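Local coordinates for pectate lyase 1 (PDB 1PXZ), which shows low pectate lyase activity, cleaving pectate by elimination with calcium as cofactor, and is the major allergen of mountain cedar pollen, at residues 18-22 against 68-72; 85-89 against 113-117; 263-267 against 329-335. One frame throughout, in Å; residues are numbered along the deposited sequence.

Contact 1. Residues 18-22 against 68-72; sequences RMKLA and LWIIF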
loop_
_atom_site.group_PDB
_atom_site.type_symbol
_atom_site.label_atom_id
_atom_site.label_comp_id
_atom_site.label_asym_id
_atom_site.label_seq_id
_atom_site.Cartn_x
_atom_site.Cartn_y
_atom_site.Cartn_z
ATOM N N ARG A 18 10.912 -17.559 -7.337
ATOM C CA ARG A 18 10.006 -16.574 -6.738
ATOM C C ARG A 18 10.758 -15.599 -5.843
ATOM O O ARG A 18 10.313 -14.459 -5.706
ATOM C CB ARG A 18 8.904 -17.237 -5.911
ATOM C CG ARG A 18 7.819 -17.973 -6.694
ATOM C CD ARG A 18 6.925 -18.717 -5.685
ATOM N NE ARG A 18 5.829 -19.424 -6.335
ATOM C CZ ARG A 18 4.660 -18.852 -6.606
ATOM N NH1 ARG A 18 4.450 -17.568 -6.278
ATOM N NH2 ARG A 18 3.709 -19.567 -7.195
ATOM N N MET A 19 11.862 -15.963 -5.177
ATOM C CA MET A 19 12.356 -14.991 -4.197
ATOM C C MET A 19 13.199 -13.886 -4.813
ATOM O O MET A 19 13.659 -12.969 -4.132
ATOM C CB MET A 19 13.156 -15.721 -3.114
ATOM C CG MET A 19 12.277 -16.708 -2.324
ATOM S SD MET A 19 13.220 -17.303 -0.916
ATOM C CE MET A 19 12.029 -18.229 0.027
ATOM N N LYS A 20 13.409 -13.945 -6.128
ATOM C CA LYS A 20 14.120 -12.835 -6.768
ATOM C C LYS A 20 13.363 -11.527 -6.566
ATOM O O LYS A 20 13.984 -10.472 -6.474
ATOM C CB LYS A 20 14.280 -13.109 -8.257
ATOM C CG LYS A 20 15.087 -12.070 -9.013
ATOM C CD LYS A 20 15.449 -12.590 -10.390
ATOM C CE LYS A 20 16.549 -11.727 -11.004
ATOM N NZ LYS A 20 16.392 -11.637 -12.483
ATOM N N LEU A 21 12.039 -11.609 -6.506
ATOM C CA LEU A 21 11.209 -10.429 -6.227
ATOM C C LEU A 21 11.739 -9.604 -5.071
ATOM O O LEU A 21 11.760 -8.371 -5.099
ATOM C CB LEU A 21 9.771 -10.896 -5.931
ATOM C CG LEU A 21 8.774 -9.789 -5.576
ATOM C CD1 LEU A 21 8.483 -8.913 -6.785
ATOM C CD2 LEU A 21 7.500 -10.387 -4.998
ATOM N N ALA A 22 12.207 -10.270 -4.017
ATOM C CA ALA A 22 12.586 -9.540 -2.817
ATOM C C ALA A 22 13.852 -8.700 -3.021
ATOM O O ALA A 22 14.141 -7.840 -2.192
ATOM C CB ALA A 22 12.778 -10.491 -1.639
ATOM N N LEU A 68 8.780 -17.130 6.313
ATOM C CA LEU A 68 8.113 -18.006 5.354
ATOM C C LEU A 68 7.726 -17.222 4.098
ATOM O O LEU A 68 7.344 -16.058 4.249
ATOM C CB LEU A 68 6.819 -18.604 5.921
ATOM C CG LEU A 68 6.959 -19.655 7.022
ATOM C CD1 LEU A 68 5.561 -20.089 7.460
ATOM C CD2 LEU A 68 7.807 -20.825 6.544
ATOM N N TRP A 69 7.813 -17.898 2.967
ATOM C CA TRP A 69 7.381 -17.316 1.697
ATOM C C TRP A 69 6.099 -18.048 1.326
ATOM O O TRP A 69 6.190 -19.198 0.865
ATOM C CB TRP A 69 8.501 -17.428 0.661
ATOM C CG TRP A 69 8.274 -16.591 -0.564
ATOM C CD1 TRP A 69 7.389 -16.819 -1.566
ATOM C CD2 TRP A 69 8.960 -15.373 -0.909
ATOM N NE1 TRP A 69 7.474 -15.827 -2.517
ATOM C CE2 TRP A 69 8.426 -14.935 -2.132
ATOM C CE3 TRP A 69 9.965 -14.628 -0.287
ATOM C CZ2 TRP A 69 8.858 -13.771 -2.778
ATOM C CZ3 TRP A 69 10.398 -13.466 -0.922
ATOM C CH2 TRP A 69 9.839 -13.065 -2.138
ATOM N N ILE A 70 4.972 -17.388 1.558
ATOM C CA ILE A 70 3.679 -18.066 1.395
ATOM C C ILE A 70 3.130 -17.968 -0.022
ATOM O O ILE A 70 3.053 -16.891 -0.622
ATOM C CB ILE A 70 2.686 -17.509 2.430
ATOM C CG1 ILE A 70 3.181 -17.731 3.862
ATOM C CG2 ILE A 70 1.282 -18.057 2.227
ATOM C CD1 ILE A 70 2.547 -16.783 4.875
ATOM N N ILE A 71 2.776 -19.146 -0.550
ATOM C CA ILE A 71 2.218 -19.261 -1.905
ATOM C C ILE A 71 0.936 -20.102 -1.861
ATOM O O ILE A 71 0.593 -20.648 -0.816
ATOM C CB ILE A 71 3.187 -19.937 -2.873
ATOM C CG1 ILE A 71 3.573 -21.350 -2.399
ATOM C CG2 ILE A 71 4.444 -19.105 -3.085
ATOM C CD1 ILE A 71 4.277 -22.160 -3.464
ATOM N N PHE A 72 0.217 -20.201 -2.967
ATOM C CA PHE A 72 -1.116 -20.830 -2.908
ATOM C C PHE A 72 -1.219 -21.973 -3.911
ATOM O O PHE A 72 -0.799 -21.796 -5.051
ATOM C CB PHE A 72 -2.180 -19.764 -3.152
ATOM C CG PHE A 72 -2.223 -18.666 -2.093
ATOM C CD1 PHE A 72 -1.316 -17.618 -2.146
ATOM C CD2 PHE A 72 -3.148 -18.665 -1.073
ATOM C CE1 PHE A 72 -1.326 -16.605 -1.187
ATOM C CE2 PHE A 72 -3.168 -17.668 -0.114
ATOM C CZ PHE A 72 -2.264 -16.612 -0.169
#

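Contact 2. Residues 85-89 against 113-117; sequences YVAGH and VSHVI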
loop_
_atom_site.group_PDB
_atom_site.type_symbol
_atom_site.label_atom_id
_atom_site.label_comp_id
_atom_site.label_asym_id
_atom_site.label_seq_id
_atom_site.Cartn_x
_atom_site.Cartn_y
_atom_site.Cartn_z
ATOM N N TYR A 85 -3.696 -11.240 11.526
ATOM C CA TYR A 85 -2.431 -10.594 11.850
ATOM C C TYR A 85 -1.286 -11.372 11.213
ATOM O O TYR A 85 -1.165 -12.582 11.419
ATOM C CB TYR A 85 -2.277 -10.522 13.368
ATOM C CG TYR A 85 -3.155 -9.414 13.894
ATOM C CD1 TYR A 85 -2.662 -8.118 13.935
ATOM C CD2 TYR A 85 -4.441 -9.694 14.325
ATOM C CE1 TYR A 85 -3.447 -7.087 14.409
ATOM C CE2 TYR A 85 -5.227 -8.658 14.799
ATOM C CZ TYR A 85 -4.728 -7.376 14.838
ATOM O OH TYR A 85 -5.516 -6.348 15.313
ATOM N N VAL A 86 -0.483 -10.669 10.433
ATOM C CA VAL A 86 0.614 -11.251 9.677
ATOM C C VAL A 86 1.925 -10.987 10.420
ATOM O O VAL A 86 2.299 -9.825 10.657
ATOM C CB VAL A 86 0.720 -10.705 8.243
ATOM C CG1 VAL A 86 1.928 -11.332 7.534
ATOM C CG2 VAL A 86 -0.527 -10.960 7.401
ATOM N N ALA A 87 2.656 -12.015 10.809
ATOM C CA ALA A 87 3.900 -11.852 11.557
ATOM C C ALA A 87 5.001 -11.227 10.721
ATOM O O ALA A 87 4.934 -11.073 9.497
ATOM C CB ALA A 87 4.301 -13.237 12.089
ATOM N N GLY A 88 6.125 -10.844 11.329
ATOM C CA GLY A 88 7.199 -10.278 10.497
ATOM C C GLY A 88 7.940 -11.355 9.720
ATOM O O GLY A 88 7.737 -12.545 10.000
ATOM N N HIS A 89 8.773 -10.952 8.769
ATOM C CA HIS A 89 9.536 -11.856 7.913
ATOM C C HIS A 89 8.610 -12.815 7.189
ATOM O O HIS A 89 8.721 -14.036 7.214
ATOM C CB HIS A 89 10.588 -12.616 8.747
ATOM C CG HIS A 89 11.633 -11.613 9.183
ATOM N ND1 HIS A 89 11.604 -10.963 10.381
ATOM C CD2 HIS A 89 12.707 -11.146 8.505
ATOM C CE1 HIS A 89 12.642 -10.137 10.455
ATOM N NE2 HIS A 89 13.317 -10.237 9.332
ATOM N N VAL A 113 5.499 -5.227 13.652
ATOM C CA VAL A 113 6.287 -6.222 12.932
ATOM C C VAL A 113 7.089 -5.516 11.842
ATOM O O VAL A 113 6.771 -4.367 11.511
ATOM C CB VAL A 113 5.401 -7.316 12.306
ATOM C CG1 VAL A 113 4.701 -8.142 13.380
ATOM C CG2 VAL A 113 4.376 -6.709 11.359
ATOM N N SER A 114 8.082 -6.180 11.284
ATOM C CA SER A 114 8.863 -5.704 10.154
ATOM C C SER A 114 9.059 -6.761 9.079
ATOM O O SER A 114 8.887 -7.946 9.391
ATOM C CB SER A 114 10.292 -5.318 10.597
ATOM O OG SER A 114 10.158 -4.396 11.662
ATOM N N HIS A 115 9.443 -6.282 7.901
ATOM C CA HIS A 115 9.808 -7.179 6.805
ATOM C C HIS A 115 8.644 -8.064 6.357
ATOM O O HIS A 115 8.692 -9.293 6.455
ATOM C CB HIS A 115 11.040 -8.044 7.164
ATOM C CG HIS A 115 12.248 -7.166 7.365
ATOM N ND1 HIS A 115 12.950 -6.611 6.319
ATOM C CD2 HIS A 115 12.847 -6.725 8.496
ATOM C CE1 HIS A 115 13.946 -5.875 6.791
ATOM N NE2 HIS A 115 13.903 -5.929 8.112
ATOM N N VAL A 116 7.622 -7.384 5.836
ATOM C CA VAL A 116 6.443 -8.030 5.259
ATOM C C VAL A 116 6.249 -7.550 3.815
ATOM O O VAL A 116 6.180 -6.332 3.593
ATOM C CB VAL A 116 5.162 -7.748 6.050
ATOM C CG1 VAL A 116 3.949 -8.324 5.309
ATOM C CG2 VAL A 116 5.234 -8.295 7.467
ATOM N N ILE A 117 6.166 -8.504 2.888
ATOM C CA ILE A 117 5.851 -8.277 1.491
ATOM C C ILE A 117 4.462 -8.850 1.181
ATOM O O ILE A 117 4.208 -10.029 1.421
ATOM C CB ILE A 117 6.876 -8.908 0.535
ATOM C CG1 ILE A 117 8.297 -8.326 0.708
ATOM C CG2 ILE A 117 6.436 -8.799 -0.912
ATOM C CD1 ILE A 117 9.332 -9.112 -0.084
#

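Contact 3. Residues 263-267 against 329-335; sequences SEGNS and VENGNAA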
loop_
_atom_site.group_PDB
_atom_site.type_symbol
_atom_site.label_atom_id
_atom_site.label_comp_id
_atom_site.label_asym_id
_atom_site.label_seq_id
_atom_site.Cartn_x
_atom_site.Cartn_y
_atom_site.Cartn_z
ATOM N N SER A 263 5.294 15.153 -5.178
ATOM C CA SER A 263 4.642 14.595 -6.354
ATOM C C SER A 263 5.568 14.720 -7.561
ATOM O O SER A 263 5.960 15.831 -7.902
ATOM C CB SER A 263 3.316 15.319 -6.605
ATOM O OG SER A 263 2.772 14.926 -7.861
ATOM N N GLU A 264 5.937 13.599 -8.182
ATOM C CA GLU A 264 6.863 13.634 -9.313
ATOM C C GLU A 264 6.466 12.674 -10.410
ATOM O O GLU A 264 6.295 11.475 -10.139
ATOM C CB GLU A 264 8.244 13.275 -8.746
ATOM C CG GLU A 264 9.385 13.312 -9.740
ATOM C CD GLU A 264 10.746 13.115 -9.095
ATOM O OE1 GLU A 264 10.826 12.740 -7.900
ATOM O OE2 GLU A 264 11.736 13.341 -9.835
ATOM N N GLY A 265 6.296 13.154 -11.633
ATOM C CA GLY A 265 6.044 12.271 -12.754
ATOM C C GLY A 265 4.717 11.546 -12.697
ATOM O O GLY A 265 4.571 10.466 -13.306
ATOM N N ASN A 266 3.716 12.084 -12.022
ATOM C CA ASN A 266 2.370 11.502 -12.024
ATOM C C ASN A 266 1.575 11.964 -13.233
ATOM O O ASN A 266 1.921 13.000 -13.815
ATOM C CB ASN A 266 1.649 11.905 -10.731
ATOM C CG ASN A 266 2.368 11.322 -9.525
ATOM O OD1 ASN A 266 2.450 10.091 -9.425
ATOM N ND2 ASN A 266 2.868 12.168 -8.640
ATOM N N SER A 267 0.526 11.242 -13.607
ATOM C CA SER A 267 -0.358 11.723 -14.674
ATOM C C SER A 267 -1.764 11.830 -14.085
ATOM O O SER A 267 -2.313 10.850 -13.565
ATOM C CB SER A 267 -0.320 10.803 -15.881
ATOM O OG SER A 267 -1.300 11.179 -16.853
ATOM N N VAL A 329 12.695 8.358 -11.829
ATOM C CA VAL A 329 11.324 8.778 -12.078
ATOM C C VAL A 329 11.273 9.454 -13.442
ATOM O O VAL A 329 12.038 10.400 -13.697
ATOM C CB VAL A 329 10.837 9.708 -10.960
ATOM C CG1 VAL A 329 9.379 10.100 -11.171
ATOM C CG2 VAL A 329 10.995 9.048 -9.589
ATOM N N GLU A 330 10.410 8.964 -14.332
ATOM C CA GLU A 330 10.229 9.584 -15.643
ATOM C C GLU A 330 9.218 10.715 -15.597
ATOM O O GLU A 330 8.520 10.887 -14.596
ATOM C CB GLU A 330 9.706 8.544 -16.644
ATOM C CG GLU A 330 10.505 7.252 -16.563
ATOM C CD GLU A 330 11.855 7.394 -17.224
ATOM O OE1 GLU A 330 11.975 8.327 -18.050
ATOM O OE2 GLU A 330 12.766 6.600 -16.914
ATOM N N ASN A 331 9.146 11.471 -16.691
ATOM C CA ASN A 331 8.124 12.479 -16.865
ATOM C C ASN A 331 6.712 11.895 -16.796
ATOM O O ASN A 331 6.528 10.738 -17.170
ATOM C CB ASN A 331 8.280 13.119 -18.250
ATOM C CG ASN A 331 7.304 14.281 -18.363
ATOM O OD1 ASN A 331 6.126 14.094 -18.673
ATOM N ND2 ASN A 331 7.826 15.471 -18.088
ATOM N N GLY A 332 5.746 12.690 -16.353
ATOM C CA GLY A 332 4.386 12.183 -16.179
ATOM C C GLY A 332 3.751 11.674 -17.443
ATOM O O GLY A 332 2.812 10.862 -17.461
ATOM N N ASN A 333 4.245 12.122 -18.602
ATOM C CA ASN A 333 3.686 11.552 -19.829
ATOM C C ASN A 333 3.978 10.063 -19.917
ATOM O O ASN A 333 3.297 9.349 -20.661
ATOM C CB ASN A 333 4.272 12.274 -21.050
ATOM C CG ASN A 333 5.785 12.219 -21.034
ATOM O OD1 ASN A 333 6.358 11.522 -20.190
ATOM N ND2 ASN A 333 6.434 12.940 -21.939
ATOM N N ALA A 334 4.983 9.579 -19.189
ATOM C CA ALA A 334 5.277 8.140 -19.275
ATOM C C ALA A 334 4.473 7.293 -18.307
ATOM O O ALA A 334 4.484 6.068 -18.407
ATOM C CB ALA A 334 6.768 7.929 -19.008
ATOM N N ALA A 335 3.773 7.881 -17.347
ATOM C CA ALA A 335 3.101 7.140 -16.279
ATOM C C ALA A 335 2.102 6.122 -16.790
ATOM O O ALA A 335 2.063 5.015 -16.230
ATOM C CB ALA A 335 2.422 8.092 -15.293
HETATM O O HOH W 1 -0.018 11.456 -19.113
#

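Contact 1. Residues 18-22 against 68-72
One indole carries most of this contact. Trp69 reaches out from strand 68-72 and touches all four contacting residues of 18-22: Arg18, Met19, Leu21 and Ala22. Met19 lies on one face of the ring. Its CG sits 3.9 Å from the centroid of the six-membered ring of Trp69, 18° off the normal, a CH-pi contact. Met19 SD is oblique, 5.0 Å from the same centroid, in a Met-aromatic contact, and Met19 CE closes on Trp69 CB at 3.7 Å. Ala22 CB meets the ring edge, 3.9 Å from Trp69 CZ3. Leu21 CD2 is more distant, 4.3 Å from Trp69 CZ2. Arg18 O lies 3.3 Å from Trp69 CZ2 and accepts a hydrogen bond from Arg95. In a separate contact, Ile71 CG2 packs on a face of the Arg18 guanidinium, 3.5 Å from Arg18 CZ. The polar ends share a partner: Asp93 forms a salt bridge with Arg18 and accepts a hydrogen bond from Trp69 NE1. The 3-10 segment thus covers the outer side of the parallel beta-helix near its N-terminal end. Strand 68-72 pairs in parallel with strands 39-43 and 90-93, and Phe40 also meets the Trp69 ring.

Contact 2. Residues 85-89 against 113-117
His89 and His115 have the most surface covered here, and their rings lie side by side. The planes are 24° apart and the centroids 4.9 Å apart, but the rings are slid so that they barely overlap. His89 NE2 comes within 3.6 Å of His115 CD2. A CH-pi contact adds to this: His115 CB lies over the face of the His89 ring, 3.9 Å from its centroid. Both residues have the left-handed helical conformation, so the backbone turns alike at both places. Their CA atoms are 4.8 Å apart. His89 N donates a hydrogen bond to Ser114 O at 3.1 Å. His115 ND1 has its hydrogen bond elsewhere, with Met33 N.

Beside the histidines, the two backbones come close at Gly88. Its CA lies 3.1 Å from Ser114 O, and a side chain there would clash with that oxygen. Val113 faces this stretch, with CG1 3.7 Å from Gly88 N. Farther in, Val86 CG1 meets Val116 CG1 at 4.3 Å, both side chains being buried.

The segments are corresponding turns of successive coils. Residues 85-89 lead from strand 84-85 to strand 90-93, and 113-117 lead from strand 108-111 into strand 114-119. Each joins one sheet to the next. Like residues at matching positions of successive coils are a familiar feature of the parallel beta-helix of pectate lyases.

Contact 3. Residues 263-267 against 329-335
Val329 lays its side chain against the stem of Glu264, with Val329 CG1 3.5 Å from Glu264 CG. The same methyl is 4.3 Å from Gly265 CA. The carboxylate of Glu264 is held by other parts of the chain: it forms a salt bridge with Arg300 and hydrogen bonds with His239 and Thr318. Arg300 also makes a hydrogen bond to Val329 O, so it ties the two segments together from outside.

Beyond Val329 the backbones themselves meet. The closest CA atoms are those of Gly265 and Gly332, 3.8 Å apart. Gly265 CA makes a CA-H...O contact with Glu330 O at 3.4 Å. Gly332 CA makes two more, with Gly265 O at 3.4 Å and Asn266 O at 3.5 Å. A side chain on either glycine would clash with the facing carbonyls. Gly265 also has positive phi, which favours glycine.

Gly265 and Asn266 form the turn between strands 260-264 and 267-269 of the parallel beta-helix. The C-terminal part of the chain, after strand 302-304, folds back over this turn. Within 263-267, Asn266 ND2 donates to Ser263 OG at 2.9 Å. The Asn266 side chain also makes hydrogen bonds with Val240 and Asn243 of the preceding coil.

In the other segment, Asn331 OD1 accepts from Asn333 N at 2.7 Å, an Asx turn that opens the 3-10 segment 332-334. Ala335, at the start of helix 335-338, points its CB at Ser267 CB, 3.9 Å away. Water 1 lies 2.6 Å from Ser267 OG and donates a weak hydrogen bond to Gly332 O at 3.3 Å.

Both segments of contact 1 precede those of contact 2, and contact 3 comes last. Contacts 1 and 2 are neighbours, with centres 13 Å apart. They touch where Leu68 N makes a probable hydrogen bond to His89 O at 3.2 Å and where Ala22 CB packs on Ile117 CD1 at 4.0 Å. Contact 3 is about 30 Å from contact 1 and 31 Å from contact 2, centre to centre, and touches neither. All three reach the same large parallel sheet. Contacts 1 and 3 add N-terminal and C-terminal chain to the outside of the beta-helix, while contact 2 joins two of its successive coils.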